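Local coordinates for periplasmic binding protein/LacI transcriptional regulator (PDB 4KQC), which probably binds a carbohydrate between its two lobes, as the solute-binding component of an ABC transporter, at residues 8-13 and 38-43; 17-22 and 91-96. One frame throughout, in Å; residues are numbered along the deposited sequence.

Contact 1: 8-13 and 38-43; sequences AVVSKG and SFVGPE
Two side chains of 8-13 approach the F39 ring obliquely from the same side: V9 CG1 lies 3.6 Å from F39 CD2, and S11 CB lies 3.5 Å from F39 CE1. The valine branch in contact is the one anti to its own backbone N (chi1 -178°). The P42 ring rests on the backbone of 11-12, with CD 3.5 Å from S11 O and CG near K12 O. On the other side of the sheet from F39, V10 CG2 and V40 CG2 touch at 3.8 Å.

Between these two layers the strands run parallel, 14° apart. V40 N gives V9 O a nearly straight bond of 2.9 Å, and S11 N gives V40 O one of 2.8 Å, arriving from above the carbonyl plane. Past the strands S11 OG turns back to accept G13 N at 3.0 Å, an ST turn that bends the chain beside G41. Here both glycines matter: a CB on G13 would run into P42 O, and one on G41 into S11 OG.

This is the start of the parallel sheet's beta-alpha-beta unit. Strand 36-40 is outermost, strand 6-10 bonds onward to 66-68, the connecting helix 18-33 lies against F39 through R23 and A26, and helix 48-60 covers A8, V10 and V40 on the opposite face.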
loop_
_atom_site.group_PDB
_atom_site.type_symbol
_atom_site.label_atom_id
_atom_site.label_comp_id
_atom_site.label_asym_id
_atom_site.label_seq_id
_atom_site.Cartn_x
_atom_site.Cartn_y
_atom_site.Cartn_z
ATOM N N ALA A 8 5.230 18.234 -14.700
ATOM C CA ALA A 8 4.215 18.318 -13.661
ATOM C C ALA A 8 4.111 17.003 -12.945
ATOM O O ALA A 8 3.987 15.942 -13.588
ATOM C CB ALA A 8 2.872 18.622 -14.288
ATOM N N VAL A 9 4.194 17.065 -11.623
ATOM C CA VAL A 9 3.979 15.911 -10.783
ATOM C C VAL A 9 2.759 16.135 -9.886
ATOM O O VAL A 9 2.779 17.040 -9.039
ATOM C CB VAL A 9 5.185 15.576 -9.908
ATOM C CG1 VAL A 9 4.894 14.333 -9.094
ATOM C CG2 VAL A 9 6.412 15.374 -10.802
ATOM N N VAL A 10 1.676 15.378 -10.119
ATOM C CA VAL A 10 0.451 15.508 -9.351
ATOM C C VAL A 10 0.364 14.321 -8.425
ATOM O O VAL A 10 0.221 13.192 -8.879
ATOM C CB VAL A 10 -0.751 15.644 -10.294
ATOM C CG1 VAL A 10 -2.028 15.699 -9.479
ATOM C CG2 VAL A 10 -0.580 16.851 -11.210
ATOM N N SER A 11 0.515 14.589 -7.130
ATOM C CA SER A 11 0.706 13.595 -6.120
ATOM C C SER A 11 -0.585 13.402 -5.325
ATOM O O SER A 11 -1.585 14.156 -5.556
ATOM C CB SER A 11 1.780 14.102 -5.123
ATOM O OG SER A 11 1.241 15.166 -4.331
ATOM N N LYS A 12 -0.579 12.541 -4.330
ATOM C CA LYS A 12 -1.773 12.435 -3.425
ATOM C C LYS A 12 -1.778 13.425 -2.259
ATOM O O LYS A 12 -2.666 13.392 -1.397
ATOM C CB LYS A 12 -1.902 11.015 -2.899
ATOM C CG LYS A 12 -2.060 9.928 -3.972
ATOM C CD LYS A 12 -2.504 8.614 -3.374
ATOM C CE LYS A 12 -2.423 7.490 -4.398
ATOM N NZ LYS A 12 -3.015 6.257 -3.846
ATOM N N GLY A 13 -0.858 14.387 -2.267
ATOM C CA GLY A 13 -0.714 15.306 -1.158
ATOM C C GLY A 13 -0.053 14.731 0.059
ATOM O O GLY A 13 0.456 13.609 0.024
ATOM N N SER A 38 6.796 20.683 -10.732
ATOM C CA SER A 38 5.778 20.995 -9.776
ATOM C C SER A 38 5.505 19.737 -8.959
ATOM O O SER A 38 5.749 18.613 -9.431
ATOM C CB SER A 38 4.518 21.519 -10.517
ATOM O OG SER A 38 3.853 20.420 -11.174
ATOM N N PHE A 39 5.141 19.847 -7.700
ATOM C CA PHE A 39 4.790 18.643 -6.936
ATOM C C PHE A 39 3.551 19.003 -6.147
ATOM O O PHE A 39 3.657 19.650 -5.130
ATOM C CB PHE A 39 5.936 18.166 -6.026
ATOM C CG PHE A 39 5.733 16.749 -5.485
ATOM C CD1 PHE A 39 4.963 16.505 -4.345
ATOM C CD2 PHE A 39 6.359 15.685 -6.101
ATOM C CE1 PHE A 39 4.816 15.216 -3.855
ATOM C CE2 PHE A 39 6.168 14.372 -5.667
ATOM C CZ PHE A 39 5.403 14.134 -4.517
ATOM N N VAL A 40 2.385 18.697 -6.697
ATOM C CA VAL A 40 1.148 19.279 -6.240
ATOM C C VAL A 40 0.137 18.202 -5.892
ATOM O O VAL A 40 -0.110 17.274 -6.693
ATOM C CB VAL A 40 0.488 20.249 -7.282
ATOM C CG1 VAL A 40 1.405 21.408 -7.504
ATOM C CG2 VAL A 40 0.113 19.592 -8.614
ATOM N N GLY A 41 -0.571 18.404 -4.778
ATOM C CA GLY A 41 -1.590 17.418 -4.400
ATOM C C GLY A 41 -2.620 18.000 -3.459
ATOM O O GLY A 41 -2.451 19.108 -2.933
ATOM N N PRO A 42 -3.698 17.248 -3.232
ATOM C CA PRO A 42 -4.813 17.690 -2.370
ATOM C C PRO A 42 -4.454 17.709 -0.929
ATOM O O PRO A 42 -3.521 17.027 -0.518
ATOM C CB PRO A 42 -5.897 16.685 -2.694
ATOM C CG PRO A 42 -5.155 15.446 -2.994
ATOM C CD PRO A 42 -4.006 15.917 -3.794
ATOM N N GLU A 43 -5.178 18.461 -0.124
ATOM C CA GLU A 43 -4.873 18.558 1.317
ATOM C C GLU A 43 -5.045 17.223 2.022
ATOM O O GLU A 43 -4.202 16.838 2.838
ATOM C CB GLU A 43 -5.738 19.628 1.999
ATOM C CG GLU A 43 -5.635 19.608 3.527
ATOM C CD GLU A 43 -6.013 20.920 4.196
ATOM O OE1 GLU A 43 -5.938 21.964 3.514
ATOM O OE2 GLU A 43 -6.351 20.906 5.410
HETATM O O HOH W 1 -3.187 14.491 1.009
#

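Contact 2: 17-22 and 91-96; sequences KFWVTV and GFDSGI
W19 reaches from helix 18-33 to F92 and D93, where strand 89-92 runs out into a type II' turn. Its CB sits 3.1 Å from G13 O, and CG leaves anti to the carbonyl carbon (chi1 -72°). One face of the indole is covered within its own helix by F18 CD1 and V22 CG2, both offset toward the rim. The far edge does the reaching. CZ3 comes 3.6 Å from F92 CE2, the phenyl plane being turned 71° from the six-membered ring, an oblique pairing. CH2, next along, meets D93 CB at 3.8 Å, and CZ2 meets D93 OD2 at 3.7 Å near the indole plane.

F92 CE2 also receives V22 CG1, 3.9 Å away in the plane of the phenyl ring. The other carboxylate oxygen, D93 OD1, stands 3.6 Å from F18 CE1, its group steeply tilted to that ring. An alanine at W19 would probably open a gap beside F92 and D93, leaving the carboxylate with less packing on that side.

D93 OD2 additionally takes a weak bond from S94 N, at 2.9 Å, and has K12 NZ near it as a long, weak ion pair, while G95 N closes the turn on F92 O. No hydrogen bond joins helix to turn. Across the two segments the contact rests on van der Waals packing, with one carboxylate oxygen at the indole edge and the other near F18 CE1; the slight positive polarity of ring C-H groups would probably suit its charge, and F92 and V22 supply a purely apolar side.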
loop_
_atom_site.group_PDB
_atom_site.type_symbol
_atom_site.label_atom_id
_atom_site.label_comp_id
_atom_site.label_asym_id
_atom_site.label_seq_id
_atom_site.Cartn_x
_atom_site.Cartn_y
_atom_site.Cartn_z
ATOM N N LYS A 17 2.819 11.192 5.525
ATOM C CA LYS A 17 4.203 11.699 5.350
ATOM C C LYS A 17 5.101 10.870 4.416
ATOM O O LYS A 17 6.175 11.317 4.050
ATOM C CB LYS A 17 4.915 11.819 6.686
ATOM C CG LYS A 17 4.391 12.901 7.636
ATOM C CD LYS A 17 5.226 12.820 8.931
ATOM C CE LYS A 17 4.541 13.409 10.159
ATOM N NZ LYS A 17 4.953 14.826 10.335
ATOM N N PHE A 18 4.654 9.654 4.100
ATOM C CA PHE A 18 5.199 8.909 2.948
ATOM C C PHE A 18 5.495 9.871 1.809
ATOM O O PHE A 18 6.501 9.766 1.160
ATOM C CB PHE A 18 4.111 7.921 2.567
ATOM C CG PHE A 18 4.386 7.036 1.358
ATOM C CD1 PHE A 18 4.032 7.420 0.080
ATOM C CD2 PHE A 18 4.927 5.744 1.530
ATOM C CE1 PHE A 18 4.131 6.548 -0.990
ATOM C CE2 PHE A 18 5.059 4.882 0.426
ATOM C CZ PHE A 18 4.700 5.295 -0.822
ATOM N N TRP A 19 4.561 10.787 1.536
ATOM C CA TRP A 19 4.641 11.646 0.374
ATOM C C TRP A 19 5.720 12.735 0.469
ATOM O O TRP A 19 6.190 13.226 -0.574
ATOM C CB TRP A 19 3.236 12.222 0.010
ATOM C CG TRP A 19 2.406 11.147 -0.550
ATOM C CD1 TRP A 19 1.594 10.313 0.114
ATOM C CD2 TRP A 19 2.412 10.704 -1.902
ATOM N NE1 TRP A 19 1.055 9.386 -0.734
ATOM C CE2 TRP A 19 1.553 9.599 -1.984
ATOM C CE3 TRP A 19 3.020 11.171 -3.059
ATOM C CZ2 TRP A 19 1.314 8.919 -3.172
ATOM C CZ3 TRP A 19 2.744 10.462 -4.251
ATOM C CH2 TRP A 19 1.903 9.370 -4.267
ATOM N N VAL A 20 6.183 13.060 1.681
ATOM C CA VAL A 20 7.334 13.929 1.838
ATOM C C VAL A 20 8.587 13.230 1.263
ATOM O O VAL A 20 9.410 13.800 0.524
ATOM C CB VAL A 20 7.510 14.265 3.314
ATOM C CG1 VAL A 20 8.772 15.057 3.569
ATOM C CG2 VAL A 20 6.305 15.066 3.775
ATOM N N THR A 21 8.673 11.936 1.555
ATOM C CA THR A 21 9.785 11.181 1.031
ATOM C C THR A 21 9.729 10.962 -0.517
ATOM O O THR A 21 10.761 11.019 -1.209
ATOM C CB THR A 21 9.908 9.846 1.747
ATOM O OG1 THR A 21 10.005 10.107 3.178
ATOM C CG2 THR A 21 11.106 9.116 1.243
ATOM N N VAL A 22 8.539 10.768 -1.042
ATOM C CA VAL A 22 8.352 10.670 -2.458
ATOM C C VAL A 22 8.819 11.982 -3.082
ATOM O O VAL A 22 9.473 11.951 -4.108
ATOM C CB VAL A 22 6.878 10.423 -2.844
ATOM C CG1 VAL A 22 6.680 10.457 -4.346
ATOM C CG2 VAL A 22 6.342 9.102 -2.272
ATOM N N GLY A 91 2.305 7.049 -14.821
ATOM C CA GLY A 91 1.723 6.839 -13.486
ATOM C C GLY A 91 2.822 6.616 -12.434
ATOM O O GLY A 91 3.940 6.088 -12.732
ATOM N N PHE A 92 2.506 6.911 -11.191
ATOM C CA PHE A 92 3.357 6.517 -10.109
ATOM C C PHE A 92 2.594 6.173 -8.862
ATOM O O PHE A 92 1.462 6.579 -8.697
ATOM C CB PHE A 92 4.523 7.491 -9.899
ATOM C CG PHE A 92 4.165 8.785 -9.247
ATOM C CD1 PHE A 92 3.388 9.674 -9.909
ATOM C CD2 PHE A 92 4.642 9.127 -7.995
ATOM C CE1 PHE A 92 3.079 10.890 -9.363
ATOM C CE2 PHE A 92 4.343 10.343 -7.424
ATOM C CZ PHE A 92 3.536 11.245 -8.112
ATOM N N ASP A 93 3.212 5.390 -7.969
ATOM C CA ASP A 93 2.443 4.836 -6.829
ATOM C C ASP A 93 1.208 4.073 -7.417
ATOM O O ASP A 93 1.361 3.374 -8.433
ATOM C CB ASP A 93 2.064 5.967 -5.840
ATOM C CG ASP A 93 1.569 5.452 -4.532
ATOM O OD1 ASP A 93 2.428 4.933 -3.753
ATOM O OD2 ASP A 93 0.362 5.511 -4.296
ATOM N N SER A 94 -0.013 4.263 -6.908
ATOM C CA SER A 94 -1.130 3.556 -7.497
ATOM C C SER A 94 -1.462 4.040 -8.911
ATOM O O SER A 94 -2.284 3.378 -9.621
ATOM C CB SER A 94 -2.345 3.634 -6.575
ATOM O OG SER A 94 -2.557 4.960 -6.207
ATOM N N GLY A 95 -0.903 5.195 -9.325
ATOM C CA GLY A 95 -0.993 5.625 -10.715
ATOM C C GLY A 95 -2.412 5.928 -11.138
ATOM O O GLY A 95 -3.150 6.571 -10.407
ATOM N N ILE A 96 -2.766 5.504 -12.342
ATOM C CA ILE A 96 -4.062 5.800 -12.952
ATOM C C ILE A 96 -4.818 4.466 -12.967
ATOM O O ILE A 96 -4.238 3.430 -13.358
ATOM C CB ILE A 96 -3.897 6.257 -14.404
ATOM C CG1 ILE A 96 -3.269 7.626 -14.522
ATOM C CG2 ILE A 96 -5.246 6.333 -15.113
ATOM C CD1 ILE A 96 -1.790 7.668 -14.478
#

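The centre of contact 1 lies about 18 Å from that of the chain, at the margin of the sheet, and the contact is partly buried; the centre of contact 2, about 10 Å from the chain's, is buried. The first is strand against strand, held by main-chain bonds; the second is helix against a strand end and the turn after it, held by aromatic packing. Both use the same sheet, and helix 18-33 links the two strands of contact 1. They meet directly: V9 CG1 packs 3.5 Å from F92 CZ, and K12 NZ probably hydrogen-bonds S94 OG at 2.7 Å. Both include loops following parallel strands, the end of the lobe where relatives bind their solute.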